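Uncharacterized protein (Thermus thermophilus HB8, PDB 4WVA) hydrolyses mannosylglycerate, and glucosylglycerate about as efficiently, releasing the sugar and glycerate. Local coordinates at residues Thr102-Val111 with Leu131-Leu142. Numbering follows the deposited sequence. Where two conformers were deposited one is given.
Sequences TQPPVVATVV and LFPKLLAFHRWL
L135 inserts its forked end between A108 and V111, where the two backbones come closest. Its CD2 lies 3.8 Å from A108 N and also faces V107, though that valine has a second conformer and the closeness of this pair is doubtful. A108 suits this place because a bare methyl lets the backbones approach, its CA lying 6.6 Å from the CA of L135. The other branch, CD1, meets V111 tip to tip, 4.0 Å from V111 CG1. V111 turns its second methyl, CG2, beside its own backbone N (CG1 anti to that N, chi1 171°), where it touches L131 CD1.

Beyond H139, whose ring lies obliquely beside the A108 methyl, the flat ring of F138 fills the space between helix and loop, CG anti to the backbone N (chi1 175°). Toward T102 the chain is extended, and P105, whose ring suits the fixed bend, centres an inverse gamma turn. P105 CB rests 3.7 Å from F138 CE2, while L142 CD1 lies over one ring face. T102 OG1 sits at the ring edge, 3.3 Å from F138 CZ; this hydroxyl is satisfied by a hydrogen bond to the carbonyl of L69. With an alanine at this position, P105, T102 and L142 would probably lose the ring they pack on, leaving a gap between loop and helix. T102 CG2 lies 4.1 Å from W141 CZ3, at that ring's edge, and also touches L142 CD2. All these touching residues are buried; solvent meets helix 121-146 instead at P133 and R140, the latter salt-bridged to E261.

The CB of Q103 leads away from helix 121-146; its OE1 accepts a hydrogen bond from W34 N. The axes of 107-111 and 131-142 run nearly antiparallel, 159° apart: consecutive helices packed as in the (alpha/alpha)6 barrel of this GH63 enzyme, the loop before them carrying Q103 toward the probable substrate site.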
ATOM      1  N   THR A 102       1.719  13.846  26.471  1.00 11.70           N
ATOM      2  CA  THR A 102       2.534  12.747  25.966  1.00 11.09           C
ATOM      3  C   THR A 102       3.622  13.234  24.990  1.00 11.08           C
ATOM      4  O   THR A 102       3.941  14.421  24.948  1.00 10.79           O
ATOM      5  CB  THR A 102       1.623  11.640  25.384  1.00 11.16           C
ATOM      6  OG1 THR A 102       2.365  10.427  25.181  1.00 10.79           O
ATOM      7  CG2 THR A 102       0.915  12.065  24.111  1.00 11.14           C
ATOM      8  N   GLN A 103       4.228  12.301  24.255  1.00 10.73           N
ATOM      9  CA  GLN A 103       5.308  12.641  23.306  1.00 10.24           C
ATOM     10  C   GLN A 103       5.322  11.571  22.218  1.00 10.21           C
ATOM     11  O   GLN A 103       4.636  10.569  22.341  1.00  9.83           O
ATOM     12  CB  GLN A 103       6.671  12.703  24.003  1.00 10.52           C
ATOM     13  CG  GLN A 103       7.263  14.104  24.066  1.00 10.55           C
ATOM     14  CD  GLN A 103       8.703  14.126  24.571  1.00 10.25           C
ATOM     15  OE1 GLN A 103       9.264  13.100  25.008  1.00 10.03           O
ATOM     16  NE2 GLN A 103       9.310  15.291  24.512  1.00 10.61           N
ATOM     17  N   PRO A 104       6.121  11.773  21.156  1.00 10.09           N
ATOM     18  CA  PRO A 104       6.015  10.809  20.056  1.00 10.05           C
ATOM     19  C   PRO A 104       6.350   9.373  20.479  1.00 10.17           C
ATOM     20  O   PRO A 104       7.390   9.133  21.110  1.00 10.83           O
ATOM     21  CB  PRO A 104       7.026  11.344  19.031  1.00  9.91           C
ATOM     22  CG  PRO A 104       7.078  12.812  19.322  1.00  9.72           C
ATOM     23  CD  PRO A 104       7.022  12.884  20.811  1.00 10.02           C
ATOM     24  N   PRO A 105       5.480   8.414  20.118  1.00 10.16           N
ATOM     25  CA  PRO A 105       5.536   7.073  20.690  1.00 10.25           C
ATOM     26  C   PRO A 105       6.518   6.179  19.938  1.00 10.75           C
ATOM     27  O   PRO A 105       6.126   5.204  19.329  1.00 10.65           O
ATOM     28  CB  PRO A 105       4.098   6.595  20.565  1.00 10.32           C
ATOM     29  CG  PRO A 105       3.572   7.292  19.366  1.00 10.41           C
ATOM     30  CD  PRO A 105       4.203   8.653  19.398  1.00 10.53           C
ATOM     31  N   VAL A 106       7.798   6.543  19.970  1.00 11.08           N
ATOM     32  CA  VAL A 106       8.816   5.758  19.277  1.00 11.61           C
ATOM     33  C   VAL A 106       9.160   4.477  20.056  1.00 10.84           C
ATOM     34  O   VAL A 106       9.848   3.592  19.547  1.00 10.14           O
ATOM     35  CB  VAL A 106      10.050   6.627  18.988  1.00 13.27           C
ATOM     36  CG1 VAL A 106      10.825   6.859  20.236  1.00 14.14           C
ATOM     37  CG2 VAL A 106      10.965   5.976  17.952  1.00 14.10           C
ATOM     38  N   VAL A 107       8.623   4.320  21.266  1.00 10.43           N
ATOM     39  CA  VAL A 107       9.114   3.263  22.152  0.50 10.71           C
ATOM     40  C   VAL A 107       8.894   1.836  21.606  1.00 10.34           C
ATOM     41  O   VAL A 107       9.776   0.990  21.757  1.00 10.67           O
ATOM     42  CB  VAL A 107       8.613   3.431  23.613  0.50 11.09           C
ATOM     43  CG1 VAL A 107       7.093   3.372  23.710  0.50 11.49           C
ATOM     44  CG2 VAL A 107       9.299   2.427  24.524  0.50 11.53           C
ATOM     45  N   ALA A 108       7.777   1.559  20.937  1.00 10.04           N
ATOM     46  CA  ALA A 108       7.559   0.162  20.471  1.00  9.77           C
ATOM     47  C   ALA A 108       8.593  -0.275  19.448  1.00  9.84           C
ATOM     48  O   ALA A 108       8.976  -1.441  19.379  1.00  9.83           O
ATOM     49  CB  ALA A 108       6.161  -0.019  19.910  1.00  9.98           C
ATOM     50  N   THR A 109       9.014   0.672  18.626  1.00  9.39           N
ATOM     51  CA  THR A 109      10.054   0.424  17.626  1.00  9.62           C
ATOM     52  C   THR A 109      11.365   0.029  18.305  1.00  9.83           C
ATOM     53  O   THR A 109      12.045  -0.918  17.880  1.00  9.85           O
ATOM     54  CB  THR A 109      10.200   1.673  16.758  1.00  9.94           C
ATOM     55  OG1 THR A 109       8.998   1.835  16.015  1.00 10.42           O
ATOM     56  CG2 THR A 109      11.390   1.567  15.782  1.00  9.99           C
ATOM     57  N   VAL A 110      11.696   0.734  19.378  1.00  9.84           N
ATOM     58  CA  VAL A 110      12.905   0.432  20.128  1.00  9.90           C
ATOM     59  C   VAL A 110      12.754  -0.909  20.847  1.00 10.13           C
ATOM     60  O   VAL A 110      13.673  -1.718  20.847  1.00 10.41           O
ATOM     61  CB  VAL A 110      13.307   1.586  21.070  1.00 10.13           C
ATOM     62  CG1 VAL A 110      14.473   1.168  21.951  1.00 10.17           C
ATOM     63  CG2 VAL A 110      13.648   2.836  20.275  1.00  9.72           C
ATOM     64  N   VAL A 111      11.589  -1.156  21.436  1.00 10.21           N
ATOM     65  CA  VAL A 111      11.357  -2.431  22.114  1.00 10.51           C
ATOM     66  C   VAL A 111      11.487  -3.621  21.136  1.00 10.31           C
ATOM     67  O   VAL A 111      12.076  -4.658  21.482  1.00 11.09           O
ATOM     68  CB  VAL A 111      10.021  -2.440  22.878  1.00 10.35           C
ATOM     69  CG1 VAL A 111       9.711  -3.837  23.370  1.00 10.61           C
ATOM     70  CG2 VAL A 111      10.062  -1.465  24.063  1.00 10.84           C
ATOM     71  N   LEU A 131       6.647  -5.746  28.847  1.00 13.19           N
ATOM     72  CA  LEU A 131       6.347  -4.456  28.243  1.00 12.90           C
ATOM     73  C   LEU A 131       5.184  -4.481  27.238  1.00 12.39           C
ATOM     74  O   LEU A 131       4.528  -3.456  27.043  1.00 12.79           O
ATOM     75  CB  LEU A 131       7.605  -3.891  27.564  1.00 12.94           C
ATOM     76  CG  LEU A 131       8.672  -3.389  28.543  1.00 13.60           C
ATOM     77  CD1 LEU A 131       9.926  -3.003  27.780  1.00 14.52           C
ATOM     78  CD2 LEU A 131       8.150  -2.225  29.370  1.00 14.34           C
ATOM     79  N   PHE A 132       4.933  -5.617  26.584  1.00 11.65           N
ATOM     80  CA  PHE A 132       3.963  -5.635  25.504  1.00 11.74           C
ATOM     81  C   PHE A 132       2.568  -5.087  25.906  1.00 11.98           C
ATOM     82  O   PHE A 132       2.021  -4.224  25.212  1.00 11.30           O
ATOM     83  CB  PHE A 132       3.819  -7.029  24.887  1.00 12.06           C
ATOM     84  CG  PHE A 132       2.772  -7.082  23.822  1.00 11.72           C
ATOM     85  CD1 PHE A 132       3.040  -6.619  22.549  1.00 11.98           C
ATOM     86  CD2 PHE A 132       1.497  -7.532  24.115  1.00 12.07           C
ATOM     87  CE1 PHE A 132       2.056  -6.630  21.574  1.00 11.89           C
ATOM     88  CE2 PHE A 132       0.502  -7.543  23.156  1.00 12.24           C
ATOM     89  CZ  PHE A 132       0.784  -7.083  21.880  1.00 12.18           C
ATOM     90  N   PRO A 133       1.984  -5.590  27.011  1.00 12.26           N
ATOM     91  CA  PRO A 133       0.646  -5.075  27.368  1.00 12.63           C
ATOM     92  C   PRO A 133       0.659  -3.600  27.791  1.00 12.36           C
ATOM     93  O   PRO A 133      -0.326  -2.886  27.615  1.00 12.47           O
ATOM     94  CB  PRO A 133       0.198  -5.975  28.524  1.00 13.11           C
ATOM     95  CG  PRO A 133       1.412  -6.643  29.019  1.00 13.69           C
ATOM     96  CD  PRO A 133       2.457  -6.627  27.940  1.00 12.84           C
ATOM     97  N   LYS A 134       1.797  -3.132  28.286  1.00 12.51           N
ATOM     98  CA  LYS A 134       1.970  -1.725  28.622  1.00 12.30           C
ATOM     99  C   LYS A 134       2.036  -0.829  27.374  1.00 11.82           C
ATOM    100  O   LYS A 134       1.396   0.216  27.318  1.00 11.04           O
ATOM    101  CB  LYS A 134       3.221  -1.555  29.489  1.00 13.73           C
ATOM    102  CG  LYS A 134       3.142  -2.349  30.785  1.00 14.63           C
ATOM    103  CD  LYS A 134       4.305  -2.046  31.706  1.00 16.54           C
ATOM    104  CE  LYS A 134       4.255  -2.891  32.967  1.00 17.63           C
ATOM    105  NZ  LYS A 134       3.046  -2.582  33.775  1.00 19.49           N
ATOM    106  N   LEU A 135       2.823  -1.242  26.378  1.00 11.64           N
ATOM    107  CA  LEU A 135       2.835  -0.568  25.085  1.00 11.99           C
ATOM    108  C   LEU A 135       1.434  -0.534  24.462  1.00 11.86           C
ATOM    109  O   LEU A 135       0.966   0.497  23.970  1.00 11.65           O
ATOM    110  CB  LEU A 135       3.770  -1.314  24.125  1.00 12.33           C
ATOM    111  CG  LEU A 135       5.267  -1.155  24.371  1.00 12.73           C
ATOM    112  CD1 LEU A 135       6.063  -2.242  23.681  1.00 13.45           C
ATOM    113  CD2 LEU A 135       5.695   0.209  23.847  1.00 13.19           C
ATOM    114  N   LEU A 136       0.772  -1.679  24.481  1.00 12.43           N
ATOM    115  CA  LEU A 136      -0.552  -1.801  23.890  1.00 12.50           C
ATOM    116  C   LEU A 136      -1.526  -0.828  24.573  1.00 12.13           C
ATOM    117  O   LEU A 136      -2.340  -0.186  23.915  1.00 11.75           O
ATOM    118  CB  LEU A 136      -1.034  -3.246  24.010  1.00 13.77           C
ATOM    119  CG  LEU A 136      -2.351  -3.615  23.347  1.00 14.42           C
ATOM    120  CD1 LEU A 136      -2.244  -3.522  21.838  1.00 14.75           C
ATOM    121  CD2 LEU A 136      -2.752  -5.017  23.774  1.00 15.82           C
ATOM    122  N   ALA A 137      -1.428  -0.720  25.897  1.00 11.77           N
ATOM    123  CA  ALA A 137      -2.304   0.178  26.653  1.00 11.63           C
ATOM    124  C   ALA A 137      -2.030   1.641  26.332  1.00 11.19           C
ATOM    125  O   ALA A 137      -2.946   2.463  26.305  1.00 11.41           O
ATOM    126  CB  ALA A 137      -2.167  -0.083  28.149  1.00 11.38           C
ATOM    127  N   PHE A 138      -0.763   1.980  26.075  1.00 11.19           N
ATOM    128  CA  PHE A 138      -0.402   3.322  25.676  1.00 10.80           C
ATOM    129  C   PHE A 138      -0.984   3.651  24.285  1.00 10.64           C
ATOM    130  O   PHE A 138      -1.589   4.706  24.087  1.00 10.41           O
ATOM    131  CB  PHE A 138       1.132   3.484  25.711  1.00 10.86           C
ATOM    132  CG  PHE A 138       1.649   4.806  25.196  1.00 10.21           C
ATOM    133  CD1 PHE A 138       0.944   6.000  25.366  1.00 10.37           C
ATOM    134  CD2 PHE A 138       2.888   4.865  24.567  1.00 10.61           C
ATOM    135  CE1 PHE A 138       1.434   7.200  24.912  1.00 10.21           C
ATOM    136  CE2 PHE A 138       3.393   6.069  24.122  1.00 10.37           C
ATOM    137  CZ  PHE A 138       2.671   7.238  24.286  1.00 10.45           C
ATOM    138  N   HIS A 139      -0.801   2.745  23.326  1.00 11.09           N
ATOM    139  CA  HIS A 139      -1.336   2.966  21.994  1.00 11.48           C
ATOM    140  C   HIS A 139      -2.869   3.070  22.068  1.00 11.83           C
ATOM    141  O   HIS A 139      -3.474   3.942  21.451  1.00 12.31           O
ATOM    142  CB  HIS A 139      -0.911   1.847  21.056  1.00 11.13           C
ATOM    143  CG  HIS A 139       0.503   1.949  20.557  1.00 11.73           C
ATOM    144  ND1 HIS A 139       1.595   2.210  21.367  1.00 13.02           N
ATOM    145  CD2 HIS A 139       0.993   1.794  19.311  1.00 11.31           C
ATOM    146  CE1 HIS A 139       2.696   2.216  20.623  1.00 11.50           C
ATOM    147  NE2 HIS A 139       2.356   1.940  19.380  1.00 12.96           N
ATOM    148  N   ARG A 140      -3.486   2.206  22.856  1.00 12.63           N
ATOM    149  CA  ARG A 140      -4.934   2.262  23.020  1.00 13.02           C
ATOM    150  C   ARG A 140      -5.407   3.609  23.571  1.00 12.46           C
ATOM    151  O   ARG A 140      -6.400   4.155  23.101  1.00 12.64           O
ATOM    152  CB  ARG A 140      -5.401   1.124  23.909  1.00 14.69           C
ATOM    153  CG  ARG A 140      -6.901   1.051  24.033  1.00 16.84           C
ATOM    154  CD  ARG A 140      -7.271  -0.089  24.940  1.00 18.73           C
ATOM    155  NE  ARG A 140      -6.853  -1.379  24.393  1.00 20.92           N
ATOM    156  CZ  ARG A 140      -6.036  -2.243  24.972  1.00 22.81           C
ATOM    157  NH1 ARG A 140      -5.487  -1.996  26.164  1.00 24.39           N
ATOM    158  NH2 ARG A 140      -5.787  -3.394  24.356  1.00 23.56           N
ATOM    159  N   TRP A 141      -4.701   4.127  24.585  1.00 11.89           N
ATOM    160  CA  TRP A 141      -4.983   5.437  25.134  1.00 11.94           C
ATOM    161  C   TRP A 141      -4.898   6.521  24.064  1.00 12.06           C
ATOM    162  O   TRP A 141      -5.743   7.414  24.003  1.00 12.30           O
ATOM    163  CB  TRP A 141      -4.039   5.751  26.323  1.00 12.23           C
ATOM    164  CG  TRP A 141      -4.303   7.092  26.870  1.00 13.09           C
ATOM    165  CD1 TRP A 141      -5.237   7.411  27.814  1.00 13.43           C
ATOM    166  CD2 TRP A 141      -3.705   8.322  26.465  1.00 13.85           C
ATOM    167  NE1 TRP A 141      -5.254   8.760  28.024  1.00 13.80           N
ATOM    168  CE2 TRP A 141      -4.325   9.349  27.212  1.00 14.55           C
ATOM    169  CE3 TRP A 141      -2.704   8.664  25.547  1.00 14.79           C
ATOM    170  CZ2 TRP A 141      -3.971  10.684  27.078  1.00 15.70           C
ATOM    171  CZ3 TRP A 141      -2.362   9.995  25.413  1.00 15.76           C
ATOM    172  CH2 TRP A 141      -2.993  10.982  26.170  1.00 15.86           C
ATOM    173  N   LEU A 142      -3.859   6.473  23.234  1.00 11.37           N
ATOM    174  CA  LEU A 142      -3.711   7.464  22.198  1.00 11.81           C
ATOM    175  C   LEU A 142      -4.961   7.561  21.319  1.00 11.78           C
ATOM    176  O   LEU A 142      -5.469   8.648  21.109  1.00 11.81           O
ATOM    177  CB  LEU A 142      -2.454   7.195  21.345  1.00 12.05           C
ATOM    178  CG  LEU A 142      -1.105   7.465  21.994  1.00 12.37           C
ATOM    179  CD1 LEU A 142       0.007   6.883  21.129  1.00 13.42           C
ATOM    180  CD2 LEU A 142      -0.864   8.951  22.205  1.00 12.82           C
TER